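Local coordinates for esterase TesA (Pseudomonas aeruginosa, PDB 4JGG), which hydrolyses carboxylic esters, favouring Tween detergents and short-chain p-nitrophenyl esters, with low thioesterase activity towards palmitoyl-coenzyme A, at residues Leu25-Ser30 / Pro78-Glu83; Ile130-Pro133 / Arg139-Glu142; Lys156-Pro161 / Trp194-Pro199; Gln109-Met114 / Ser145-Ala150. All coordinates share one frame; numbering follows the deposited sequence.

Contact 1 of 4, residues Leu25-Ser30 / Pro78-Glu83; sequences LVVGDS and PALLAE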
loop_
_atom_site.group_PDB
_atom_site.type_symbol
_atom_site.label_atom_id
_atom_site.label_comp_id
_atom_site.label_asym_id
_atom_site.label_seq_id
_atom_site.Cartn_x
_atom_site.Cartn_y
_atom_site.Cartn_z
ATOM N N LEU A 25 -7.584 7.471 -3.435
ATOM C CA LEU A 25 -8.109 6.381 -2.630
ATOM C C LEU A 25 -6.957 5.487 -2.199
ATOM O O LEU A 25 -6.227 4.995 -3.051
ATOM C CB LEU A 25 -9.091 5.567 -3.449
ATOM C CG LEU A 25 -9.624 4.284 -2.796
ATOM C CD1 LEU A 25 -10.555 4.591 -1.636
ATOM C CD2 LEU A 25 -10.323 3.456 -3.842
ATOM N N VAL A 26 -6.787 5.318 -0.887
ATOM C CA VAL A 26 -5.836 4.343 -0.345
ATOM C C VAL A 26 -6.554 3.077 0.081
ATOM O O VAL A 26 -7.420 3.105 0.965
ATOM C CB VAL A 26 -5.066 4.863 0.889
ATOM C CG1 VAL A 26 -4.066 3.790 1.381
ATOM C CG2 VAL A 26 -4.313 6.173 0.568
ATOM N N VAL A 27 -6.177 1.962 -0.531
ATOM C CA VAL A 27 -6.754 0.666 -0.191
ATOM C C VAL A 27 -5.675 -0.236 0.413
ATOM O O VAL A 27 -4.922 -0.890 -0.315
ATOM C CB VAL A 27 -7.374 0.005 -1.439
ATOM C CG1 VAL A 27 -8.129 -1.275 -1.051
ATOM C CG2 VAL A 27 -8.298 0.994 -2.152
ATOM N N GLY A 28 -5.595 -0.256 1.743
ATOM C CA GLY A 28 -4.530 -0.973 2.422
ATOM C C GLY A 28 -4.984 -1.879 3.554
ATOM O O GLY A 28 -6.172 -2.165 3.711
ATOM N N ASP A 29 -4.019 -2.344 4.338
ATOM C CA ASP A 29 -4.306 -3.163 5.509
ATOM C C ASP A 29 -3.900 -2.409 6.764
ATOM O O ASP A 29 -3.892 -1.180 6.773
ATOM C CB ASP A 29 -3.574 -4.508 5.426
ATOM C CG ASP A 29 -2.097 -4.363 5.095
ATOM O OD1 ASP A 29 -1.498 -3.308 5.391
ATOM O OD2 ASP A 29 -1.527 -5.319 4.524
ATOM N N SER A 30 -3.532 -3.153 7.802
ATOM C CA SER A 30 -3.049 -2.590 9.069
ATOM C C SER A 30 -1.980 -1.489 8.933
ATOM O O SER A 30 -1.939 -0.544 9.730
ATOM C CB SER A 30 -2.456 -3.716 9.922
ATOM O OG SER A 30 -1.277 -4.217 9.300
ATOM N N PRO A 78 -14.587 -2.670 -6.193
ATOM C CA PRO A 78 -15.605 -2.125 -7.107
ATOM C C PRO A 78 -16.564 -1.129 -6.441
ATOM O O PRO A 78 -16.892 -0.098 -7.045
ATOM C CB PRO A 78 -16.351 -3.378 -7.578
ATOM C CG PRO A 78 -15.274 -4.442 -7.525
ATOM C CD PRO A 78 -14.502 -4.135 -6.282
ATOM N N ALA A 79 -16.991 -1.429 -5.218
ATOM C CA ALA A 79 -17.873 -0.526 -4.483
ATOM C C ALA A 79 -17.194 0.818 -4.196
ATOM O O ALA A 79 -17.835 1.872 -4.241
ATOM C CB ALA A 79 -18.337 -1.178 -3.180
ATOM N N LEU A 80 -15.909 0.751 -3.854
ATOM C CA LEU A 80 -15.077 1.917 -3.576
ATOM C C LEU A 80 -14.875 2.762 -4.827
ATOM O O LEU A 80 -15.003 3.985 -4.779
ATOM C CB LEU A 80 -13.721 1.476 -3.011
ATOM C CG LEU A 80 -13.684 0.905 -1.589
ATOM C CD1 LEU A 80 -12.297 0.315 -1.260
ATOM C CD2 LEU A 80 -14.068 1.967 -0.565
ATOM N N LEU A 81 -14.591 2.111 -5.954
ATOM C CA LEU A 81 -14.446 2.831 -7.220
ATOM C C LEU A 81 -15.758 3.517 -7.573
ATOM O O LEU A 81 -15.772 4.685 -7.947
ATOM C CB LEU A 81 -14.018 1.890 -8.348
ATOM C CG LEU A 81 -12.680 1.177 -8.118
ATOM C CD1 LEU A 81 -12.399 0.174 -9.224
ATOM C CD2 LEU A 81 -11.570 2.214 -8.026
ATOM N N ALA A 82 -16.865 2.799 -7.444
ATOM C CA ALA A 82 -18.167 3.384 -7.789
ATOM C C ALA A 82 -18.490 4.572 -6.891
ATOM O O ALA A 82 -18.938 5.624 -7.358
ATOM C CB ALA A 82 -19.263 2.340 -7.712
ATOM N N GLU A 83 -18.240 4.414 -5.601
ATOM C CA GLU A 83 -18.607 5.450 -4.638
ATOM C C GLU A 83 -17.741 6.705 -4.747
ATOM O O GLU A 83 -18.267 7.825 -4.774
ATOM C CB GLU A 83 -18.570 4.891 -3.209
ATOM C CG GLU A 83 -18.934 5.917 -2.127
ATOM C CD GLU A 83 -20.384 5.838 -1.696
ATOM O OE1 GLU A 83 -21.023 4.778 -1.898
ATOM O OE2 GLU A 83 -20.887 6.837 -1.140
#
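With its CG swung opposite the backbone N (chi1 174°), Leu-25 carries CD2 off the strand to the base of Leu-80, where CD2 stops 4.0 Å from CB. The two leucine side chains meet at about a right angle. Leu-80 has CG beside its own backbone N (chi1 -71°) and is extended beyond it, which takes CD1 onward to Val-27; there the approach is tip to tip, Val-27 CG2 lying 4.2 Å from Leu-80 CD1. Leu-25 and Val-27, two positions apart on strand 23-28, present the same face to helix 70-84, as alternation along a strand requires. Two leucines suit the gap: the CA atoms of Leu-25 and Leu-80 are 8.3 Å apart, Leu-25 spans most of it, and the length of Leu-80 is used to reach Val-27. This is helix-on-sheet packing in the alpha/beta/alpha fold of the SGNH hydrolases. The strand is hydrogen-bonded through its backbone to neighbours such as Val-61 and Val-90. Beyond it the chain leads to Ser-30, the nucleophile by similarity; Asp-29 OD1 N-caps the following helix at Ile-31 N. No hydrogen bond joins segment 25-30 to segment 78-83, so their attraction rests on dispersion and buried apolar surface, which depend on fit more than on direction.

Contact 2 of 4, residues Ile130-Pro133 / Arg139-Glu142; sequences IQLP and RYIE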
loop_
_atom_site.group_PDB
_atom_site.type_symbol
_atom_site.label_atom_id
_atom_site.label_comp_id
_atom_site.label_asym_id
_atom_site.label_seq_id
_atom_site.Cartn_x
_atom_site.Cartn_y
_atom_site.Cartn_z
ATOM N N ILE A 130 5.786 -4.763 -0.362
ATOM C CA ILE A 130 6.288 -4.976 0.985
ATOM C C ILE A 130 7.195 -6.207 1.055
ATOM O O ILE A 130 6.946 -7.204 0.388
ATOM C CB ILE A 130 5.120 -5.094 1.988
ATOM C CG1 ILE A 130 4.386 -3.747 2.089
ATOM C CG2 ILE A 130 5.611 -5.551 3.346
ATOM C CD1 ILE A 130 3.438 -3.660 3.256
ATOM N N GLN A 131 8.278 -6.102 1.821
ATOM C CA GLN A 131 9.164 -7.233 2.050
ATOM C C GLN A 131 9.007 -7.743 3.474
ATOM O O GLN A 131 9.125 -6.988 4.442
ATOM C CB GLN A 131 10.622 -6.870 1.776
ATOM C CG GLN A 131 10.930 -6.761 0.305
ATOM C CD GLN A 131 10.381 -5.484 -0.288
ATOM O OE1 GLN A 131 10.405 -4.438 0.362
ATOM N NE2 GLN A 131 9.871 -5.558 -1.517
ATOM N N LEU A 132 8.709 -9.029 3.591
ATOM C CA LEU A 132 8.570 -9.658 4.889
ATOM C C LEU A 132 9.906 -9.572 5.633
ATOM O O LEU A 132 10.937 -9.297 5.022
ATOM C CB LEU A 132 8.109 -11.111 4.715
ATOM C CG LEU A 132 6.622 -11.245 4.370
ATOM C CD1 LEU A 132 6.243 -12.693 4.065
ATOM C CD2 LEU A 132 5.795 -10.704 5.518
ATOM N N PRO A 133 9.883 -9.782 6.961
ATOM C CA PRO A 133 11.108 -9.657 7.760
ATOM C C PRO A 133 12.146 -10.707 7.353
ATOM O O PRO A 133 11.781 -11.788 6.890
ATOM C CB PRO A 133 10.625 -9.904 9.199
ATOM C CG PRO A 133 9.137 -9.664 9.165
ATOM C CD PRO A 133 8.704 -10.092 7.792
ATOM N N ARG A 139 14.360 -16.535 -0.171
ATOM C CA ARG A 139 13.523 -17.216 -1.147
ATOM C C ARG A 139 12.029 -16.970 -0.893
ATOM O O ARG A 139 11.264 -16.764 -1.831
ATOM C CB ARG A 139 13.826 -18.717 -1.194
ATOM C CG ARG A 139 12.789 -19.501 -1.990
ATOM C CD ARG A 139 13.175 -20.961 -2.183
ATOM N NE ARG A 139 14.148 -21.129 -3.261
ATOM C CZ ARG A 139 13.828 -21.264 -4.546
ATOM N NH1 ARG A 139 12.557 -21.250 -4.923
ATOM N NH2 ARG A 139 14.783 -21.412 -5.456
ATOM N N TYR A 140 11.623 -16.981 0.373
ATOM C CA TYR A 140 10.220 -16.778 0.725
ATOM C C TYR A 140 9.893 -15.315 0.487
ATOM O O TYR A 140 8.956 -14.978 -0.236
ATOM C CB TYR A 140 9.977 -17.139 2.195
ATOM C CG TYR A 140 8.523 -17.179 2.609
ATOM C CD1 TYR A 140 7.832 -18.387 2.682
ATOM C CD2 TYR A 140 7.846 -16.013 2.947
ATOM C CE1 TYR A 140 6.492 -18.425 3.065
ATOM C CE2 TYR A 140 6.518 -16.043 3.335
ATOM C CZ TYR A 140 5.845 -17.243 3.389
ATOM O OH TYR A 140 4.522 -17.258 3.781
ATOM N N ILE A 141 10.693 -14.459 1.105
ATOM C CA ILE A 141 10.576 -13.024 0.937
ATOM C C ILE A 141 10.427 -12.650 -0.526
ATOM O O ILE A 141 9.514 -11.911 -0.877
ATOM C CB ILE A 141 11.790 -12.302 1.535
ATOM C CG1 ILE A 141 11.817 -12.510 3.055
ATOM C CG2 ILE A 141 11.759 -10.820 1.180
ATOM C CD1 ILE A 141 13.171 -12.258 3.702
ATOM N N GLU A 142 11.320 -13.163 -1.372
ATOM C CA GLU A 142 11.324 -12.799 -2.788
ATOM C C GLU A 142 10.113 -13.351 -3.533
ATOM O O GLU A 142 9.620 -12.725 -4.465
ATOM C CB GLU A 142 12.605 -13.274 -3.469
HETATM O O HOH W 1 8.374 -10.337 1.180
#
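Leu-132 touches Tyr-140 at the ring edge: CD1 lies near the ring plane, 3.4 Å from CE2, a close meeting of methyl and aromatic rim. Ile-141 packs alongside. Its CD1 comes within 3.5 Å of Pro-133 O and its CG1 within 3.9 Å of Leu-132 O, while CG2 rests 4.2 Å from Gln-131 CB. The isoleucine thus spreads its branches over three consecutive residues, a task for which beta-branching is apt: chi1 of -65° sends CG1 beside the backbone N and CG2 opposite it. Between the backbones a water takes the N-H of Leu-132 (2.8 Å from N) and donates to Ile-141 O at the same distance, linking the two segments where no direct hydrogen bond forms. The arrangement belongs to the beta-to-alpha connection of the alpha/beta/alpha sandwich, in which the loop after strand 124-128 turns back against the first turns of helix 138-155. Further out, Tyr-140 OH is hydrogen-bonded to Gly-98 O, and the ring also meets that of Phe-144 with planes at about 50°. Gln-131 bends at chi2 and delivers NE2 to both Ser-145 OG and Pro-161 O, fixing the rotation of its amide. Pro-133 packs on Ile-179, its side chain about 8 Å from that of Asp-177, an active-site residue by similarity.

Contact 3 of 4, residues Lys156-Pro161 / Trp194-Pro199; sequences KTALVP and WPTLKP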
loop_
_atom_site.group_PDB
_atom_site.type_symbol
_atom_site.label_atom_id
_atom_site.label_comp_id
_atom_site.label_asym_id
_atom_site.label_seq_id
_atom_site.Cartn_x
_atom_site.Cartn_y
_atom_site.Cartn_z
ATOM N N LYS A 156 0.879 -2.006 -16.149
ATOM C CA LYS A 156 1.449 -0.669 -16.337
ATOM C C LYS A 156 1.143 0.271 -15.177
ATOM O O LYS A 156 0.674 1.381 -15.398
ATOM C CB LYS A 156 0.921 -0.013 -17.613
ATOM C CG LYS A 156 0.591 -0.957 -18.737
ATOM N N THR A 157 1.397 -0.158 -13.947
ATOM C CA THR A 157 1.137 0.705 -12.804
ATOM C C THR A 157 2.429 1.350 -12.333
ATOM O O THR A 157 3.525 0.957 -12.748
ATOM C CB THR A 157 0.525 -0.069 -11.619
ATOM O OG1 THR A 157 1.567 -0.677 -10.848
ATOM C CG2 THR A 157 -0.429 -1.144 -12.103
ATOM N N ALA A 158 2.310 2.347 -11.462
ATOM C CA ALA A 158 3.485 2.835 -10.759
ATOM C C ALA A 158 3.734 1.895 -9.591
ATOM O O ALA A 158 2.857 1.100 -9.216
ATOM C CB ALA A 158 3.294 4.295 -10.287
ATOM N N LEU A 159 4.935 1.964 -9.027
ATOM C CA LEU A 159 5.342 1.016 -8.009
ATOM C C LEU A 159 6.412 1.559 -7.070
ATOM O O LEU A 159 7.410 2.134 -7.511
ATOM C CB LEU A 159 5.846 -0.269 -8.678
ATOM C CG LEU A 159 6.550 -1.321 -7.821
ATOM C CD1 LEU A 159 5.604 -1.976 -6.837
ATOM C CD2 LEU A 159 7.180 -2.359 -8.729
ATOM N N VAL A 160 6.181 1.377 -5.774
ATOM C CA VAL A 160 7.207 1.563 -4.756
ATOM C C VAL A 160 7.612 0.178 -4.265
ATOM O O VAL A 160 6.976 -0.377 -3.375
ATOM C CB VAL A 160 6.678 2.373 -3.558
ATOM C CG1 VAL A 160 7.644 2.279 -2.385
ATOM C CG2 VAL A 160 6.422 3.821 -3.959
ATOM N N PRO A 161 8.671 -0.397 -4.856
ATOM C CA PRO A 161 8.990 -1.802 -4.567
ATOM C C PRO A 161 9.278 -2.068 -3.099
ATOM O O PRO A 161 8.973 -3.164 -2.623
ATOM C CB PRO A 161 10.244 -2.066 -5.414
ATOM C CG PRO A 161 10.794 -0.719 -5.754
ATOM C CD PRO A 161 9.596 0.194 -5.834
ATOM N N TRP A 194 6.031 9.377 -1.394
ATOM C CA TRP A 194 5.888 10.704 -2.022
ATOM C C TRP A 194 6.571 10.839 -3.381
ATOM O O TRP A 194 5.939 11.265 -4.346
ATOM C CB TRP A 194 6.317 11.816 -1.055
ATOM C CG TRP A 194 6.099 13.229 -1.571
ATOM C CD1 TRP A 194 7.064 14.143 -1.913
ATOM C CD2 TRP A 194 4.844 13.885 -1.776
ATOM N NE1 TRP A 194 6.484 15.315 -2.322
ATOM C CE2 TRP A 194 5.118 15.185 -2.254
ATOM C CE3 TRP A 194 3.506 13.499 -1.611
ATOM C CZ2 TRP A 194 4.113 16.103 -2.562
ATOM C CZ3 TRP A 194 2.505 14.415 -1.924
ATOM C CH2 TRP A 194 2.815 15.695 -2.391
ATOM N N PRO A 195 7.860 10.484 -3.471
ATOM C CA PRO A 195 8.605 10.632 -4.731
ATOM C C PRO A 195 7.944 9.933 -5.907
ATOM O O PRO A 195 7.969 10.450 -7.021
ATOM C CB PRO A 195 9.940 9.938 -4.431
ATOM C CG PRO A 195 10.115 10.082 -2.966
ATOM C CD PRO A 195 8.725 10.037 -2.370
ATOM N N THR A 196 7.388 8.755 -5.663
ATOM C CA THR A 196 6.794 7.953 -6.723
ATOM C C THR A 196 5.367 8.437 -6.987
ATOM O O THR A 196 4.863 8.330 -8.104
ATOM C CB THR A 196 6.854 6.430 -6.379
ATOM O OG1 THR A 196 8.228 6.030 -6.269
ATOM C CG2 THR A 196 6.198 5.590 -7.450
ATOM N N LEU A 197 4.738 8.996 -5.958
ATOM C CA LEU A 197 3.380 9.548 -6.083
ATOM C C LEU A 197 3.352 10.906 -6.775
ATOM O O LEU A 197 2.513 11.169 -7.648
ATOM C CB LEU A 197 2.749 9.698 -4.696
ATOM C CG LEU A 197 1.448 10.505 -4.625
ATOM C CD1 LEU A 197 0.361 9.834 -5.449
ATOM C CD2 LEU A 197 1.005 10.709 -3.178
ATOM N N LYS A 198 4.263 11.775 -6.358
ATOM C CA LYS A 198 4.291 13.167 -6.803
ATOM C C LYS A 198 4.036 13.358 -8.302
ATOM O O LYS A 198 3.183 14.153 -8.678
ATOM C CB LYS A 198 5.611 13.819 -6.395
ATOM C CG LYS A 198 5.647 15.326 -6.597
ATOM C CD LYS A 198 6.907 15.907 -6.002
ATOM C CE LYS A 198 6.922 17.424 -6.090
ATOM N NZ LYS A 198 8.274 17.944 -5.719
ATOM N N PRO A 199 4.765 12.621 -9.161
ATOM C CA PRO A 199 4.620 12.806 -10.611
ATOM C C PRO A 199 3.222 12.448 -11.106
ATOM O O PRO A 199 2.822 12.886 -12.185
ATOM C CB PRO A 199 5.640 11.821 -11.196
ATOM C CG PRO A 199 6.596 11.543 -10.086
ATOM C CD PRO A 199 5.764 11.583 -8.845
#
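The flat group that Thr-196 meets across this contact is the peptide carbonyl of Leu-159, whose O lies 3.7 Å from Thr-196 CG2. A second flat group, the indole of Trp-194, takes no part in the touch with the strand, the bond from CA to CB of Trp-194 being directed away from it; Lys-198 CG sits over one of its faces, 4.0 Å above the plane and displaced toward the rim, and the ring also takes part in a cation-pi contact with Arg-50. The broad ring thereby ties helix 186-197 to helix 43-53, where it packs on Leu-47 and Leu-51. On the strand side the work falls to smaller groups. Val-160 CG2 approaches Thr-196 CB to 3.6 Å and OG1 to 3.7 Å, and Ala-158 CB adds a looser touch on Thr-196 CG2 at 4.3 Å. Thr-196 holds its OG1 beside the backbone N (chi1 -62°), which turns CG2 toward the strand. A short, branched residue fits here because the backbones come close, Val-160 and Thr-196 having CA atoms 6.7 Å apart. Strand 158-160 is the outermost strand at one end of the parallel five-stranded sheet of this alpha/beta/alpha fold, with layers on both faces: Ala-158 and Val-160 meet helix 186-197, whereas Leu-159 packs on Tyr-148 and Ala-152 of helix 138-155. Just before the strand, Thr-157 OG1 donates to Ala-158 O over 2.7 Å, with a C=O...O angle of 125° and the donor above the carbonyl plane. Ala-158 and Val-160 are hydrogen-bonded through their backbones to strand 124-128, including Leu-127.

Contact 4 of 4, residues Gln109-Met114 / Ser145-Ala150; sequences QNLASM and SRVYGA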
loop_
_atom_site.group_PDB
_atom_site.type_symbol
_atom_site.label_atom_id
_atom_site.label_comp_id
_atom_site.label_asym_id
_atom_site.label_seq_id
_atom_site.Cartn_x
_atom_site.Cartn_y
_atom_site.Cartn_z
ATOM N N GLN A 109 -2.564 -12.519 -9.257
ATOM C CA GLN A 109 -3.848 -12.457 -9.952
ATOM C C GLN A 109 -4.777 -11.377 -9.374
ATOM O O GLN A 109 -5.325 -10.532 -10.099
ATOM C CB GLN A 109 -4.525 -13.830 -9.874
ATOM C CG GLN A 109 -5.856 -13.930 -10.610
ATOM C CD GLN A 109 -6.575 -15.236 -10.311
ATOM O OE1 GLN A 109 -6.783 -15.593 -9.148
ATOM N NE2 GLN A 109 -6.947 -15.961 -11.360
ATOM N N ASN A 110 -4.966 -11.425 -8.062
ATOM C CA ASN A 110 -5.809 -10.466 -7.371
ATOM C C ASN A 110 -5.349 -9.012 -7.521
ATOM O O ASN A 110 -6.153 -8.134 -7.823
ATOM C CB ASN A 110 -5.917 -10.834 -5.895
ATOM C CG ASN A 110 -6.662 -12.133 -5.678
ATOM O OD1 ASN A 110 -7.492 -12.526 -6.503
ATOM N ND2 ASN A 110 -6.379 -12.804 -4.558
ATOM N N LEU A 111 -4.059 -8.761 -7.319
ATOM C CA LEU A 111 -3.533 -7.400 -7.430
ATOM C C LEU A 111 -3.637 -6.894 -8.867
ATOM O O LEU A 111 -4.032 -5.765 -9.101
ATOM C CB LEU A 111 -2.071 -7.327 -6.965
ATOM C CG LEU A 111 -1.705 -7.423 -5.482
ATOM C CD1 LEU A 111 -0.188 -7.398 -5.361
ATOM C CD2 LEU A 111 -2.315 -6.280 -4.657
ATOM N N ALA A 112 -3.278 -7.745 -9.820
ATOM C CA ALA A 112 -3.403 -7.428 -11.233
ATOM C C ALA A 112 -4.824 -7.002 -11.584
ATOM O O ALA A 112 -5.017 -5.967 -12.217
ATOM C CB ALA A 112 -2.980 -8.633 -12.080
ATOM N N SER A 113 -5.804 -7.809 -11.166
ATOM C CA SER A 113 -7.220 -7.539 -11.389
ATOM C C SER A 113 -7.678 -6.240 -10.714
ATOM O O SER A 113 -8.448 -5.476 -11.297
ATOM C CB SER A 113 -8.068 -8.718 -10.909
ATOM O OG SER A 113 -9.443 -8.478 -11.142
ATOM N N MET A 114 -7.196 -5.984 -9.500
ATOM C CA MET A 114 -7.461 -4.706 -8.827
ATOM C C MET A 114 -6.946 -3.540 -9.653
ATOM O O MET A 114 -7.623 -2.532 -9.778
ATOM C CB MET A 114 -6.804 -4.632 -7.436
ATOM C CG MET A 114 -7.420 -5.500 -6.335
ATOM S SD MET A 114 -6.687 -5.139 -4.707
ATOM C CE MET A 114 -7.363 -3.514 -4.362
ATOM N N SER A 145 7.665 -10.772 -2.872
ATOM C CA SER A 145 8.164 -9.457 -3.247
ATOM C C SER A 145 8.183 -9.255 -4.762
ATOM O O SER A 145 7.881 -8.168 -5.256
ATOM C CB SER A 145 9.560 -9.248 -2.661
ATOM O OG SER A 145 9.976 -7.909 -2.803
ATOM N N ARG A 146 8.541 -10.302 -5.501
ATOM C CA ARG A 146 8.668 -10.184 -6.950
ATOM C C ARG A 146 7.330 -10.003 -7.628
ATOM O O ARG A 146 7.257 -9.503 -8.749
ATOM C CB ARG A 146 9.368 -11.405 -7.535
ATOM C CG ARG A 146 10.858 -11.419 -7.296
ATOM C CD ARG A 146 11.484 -12.607 -7.985
ATOM N NE ARG A 146 10.711 -13.828 -7.780
ATOM C CZ ARG A 146 11.073 -14.816 -6.971
ATOM N NH1 ARG A 146 12.208 -14.734 -6.286
ATOM N NH2 ARG A 146 10.305 -15.894 -6.859
ATOM N N VAL A 147 6.271 -10.429 -6.949
ATOM C CA VAL A 147 4.921 -10.309 -7.482
ATOM C C VAL A 147 4.539 -8.849 -7.734
ATOM O O VAL A 147 3.917 -8.527 -8.741
ATOM C CB VAL A 147 3.890 -10.954 -6.529
ATOM C CG1 VAL A 147 2.470 -10.500 -6.883
ATOM C CG2 VAL A 147 4.001 -12.470 -6.577
ATOM N N TYR A 148 4.905 -7.963 -6.822
ATOM C CA TYR A 148 4.573 -6.552 -6.995
ATOM C C TYR A 148 5.110 -6.001 -8.304
ATOM O O TYR A 148 4.379 -5.358 -9.057
ATOM C CB TYR A 148 5.055 -5.734 -5.797
ATOM C CG TYR A 148 4.348 -6.160 -4.535
ATOM C CD1 TYR A 148 3.074 -5.673 -4.228
ATOM C CD2 TYR A 148 4.925 -7.087 -3.678
ATOM C CE1 TYR A 148 2.413 -6.082 -3.076
ATOM C CE2 TYR A 148 4.283 -7.492 -2.527
ATOM C CZ TYR A 148 3.021 -6.997 -2.236
ATOM O OH TYR A 148 2.395 -7.416 -1.092
ATOM N N GLY A 149 6.384 -6.261 -8.574
ATOM C CA GLY A 149 7.004 -5.827 -9.819
ATOM C C GLY A 149 6.356 -6.464 -11.037
ATOM O O GLY A 149 6.235 -5.841 -12.093
ATOM N N ALA A 150 5.921 -7.706 -10.883
ATOM C CA ALA A 150 5.254 -8.428 -11.959
ATOM C C ALA A 150 3.929 -7.755 -12.314
ATOM O O ALA A 150 3.642 -7.501 -13.486
ATOM C CB ALA A 150 5.010 -9.880 -11.551
#
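Leu-111 and Tyr-148 join two helices, 104-121 and 138-155, in a helical layer of the alpha/beta/alpha sandwich. The tight part is small: Leu-111 CD1 lies 3.7 Å from Tyr-148 CE1 and 3.9 Å from CD1 of the same ring, the side chains crossing obliquely. Leu-111, with CG beside its backbone N (chi1 -73°), is extended toward the partner helix, and leucine suits the spot because one slim methyl can reach across backbones whose nearest CA atoms are 8.2 Å apart. Val-147 approaches the same methyl more loosely, CG1 standing 4.4 Å from Leu-111 CD1, and adds a compact apolar flank that also touches Leu-107. All three residues are buried, and Leu-111 rests on Ile-91 of strand 88-92. Away from this core the character changes. At Gln-109 the bond from CA to CB is directed away from the partner helix, and both Gln-109 and Arg-146 are exposed, as befits polar and charged side chains on outer helix surfaces. Tyrosine suits its buried place because the ring packs against leucine while OH hydrogen-bonds to Leu-93 O, satisfying the hydroxyl. Within its own helix, Ser-145 O lies at the edge of the Tyr-148 ring, in its plane.

Contacts 1 and 4 are buried and purely apolar across their segments, joined by packing of Val-27 CG1 on Met-114 CE at 4.1 Å. Contact 1 sets a helix on the sheet, contact 4 a helix on a helix. Contact 3 also reaches the sheet, but at an outer strand and only partly buried, with backbone carbonyl and threonine entering the packing. Contact 2 lies at the surface, on the other side of the chain's centre from contact 1, and adds a bridging water. Contacts 2 and 4 share helix 138-155, and Gln-131 of contact 2 is hydrogen-bonded through NE2 to Ser-145 of contact 4 and Pro-161 of contact 3, whereas contacts 3 and 4 meet through Leu-159 packing on Gly-149 and Tyr-148.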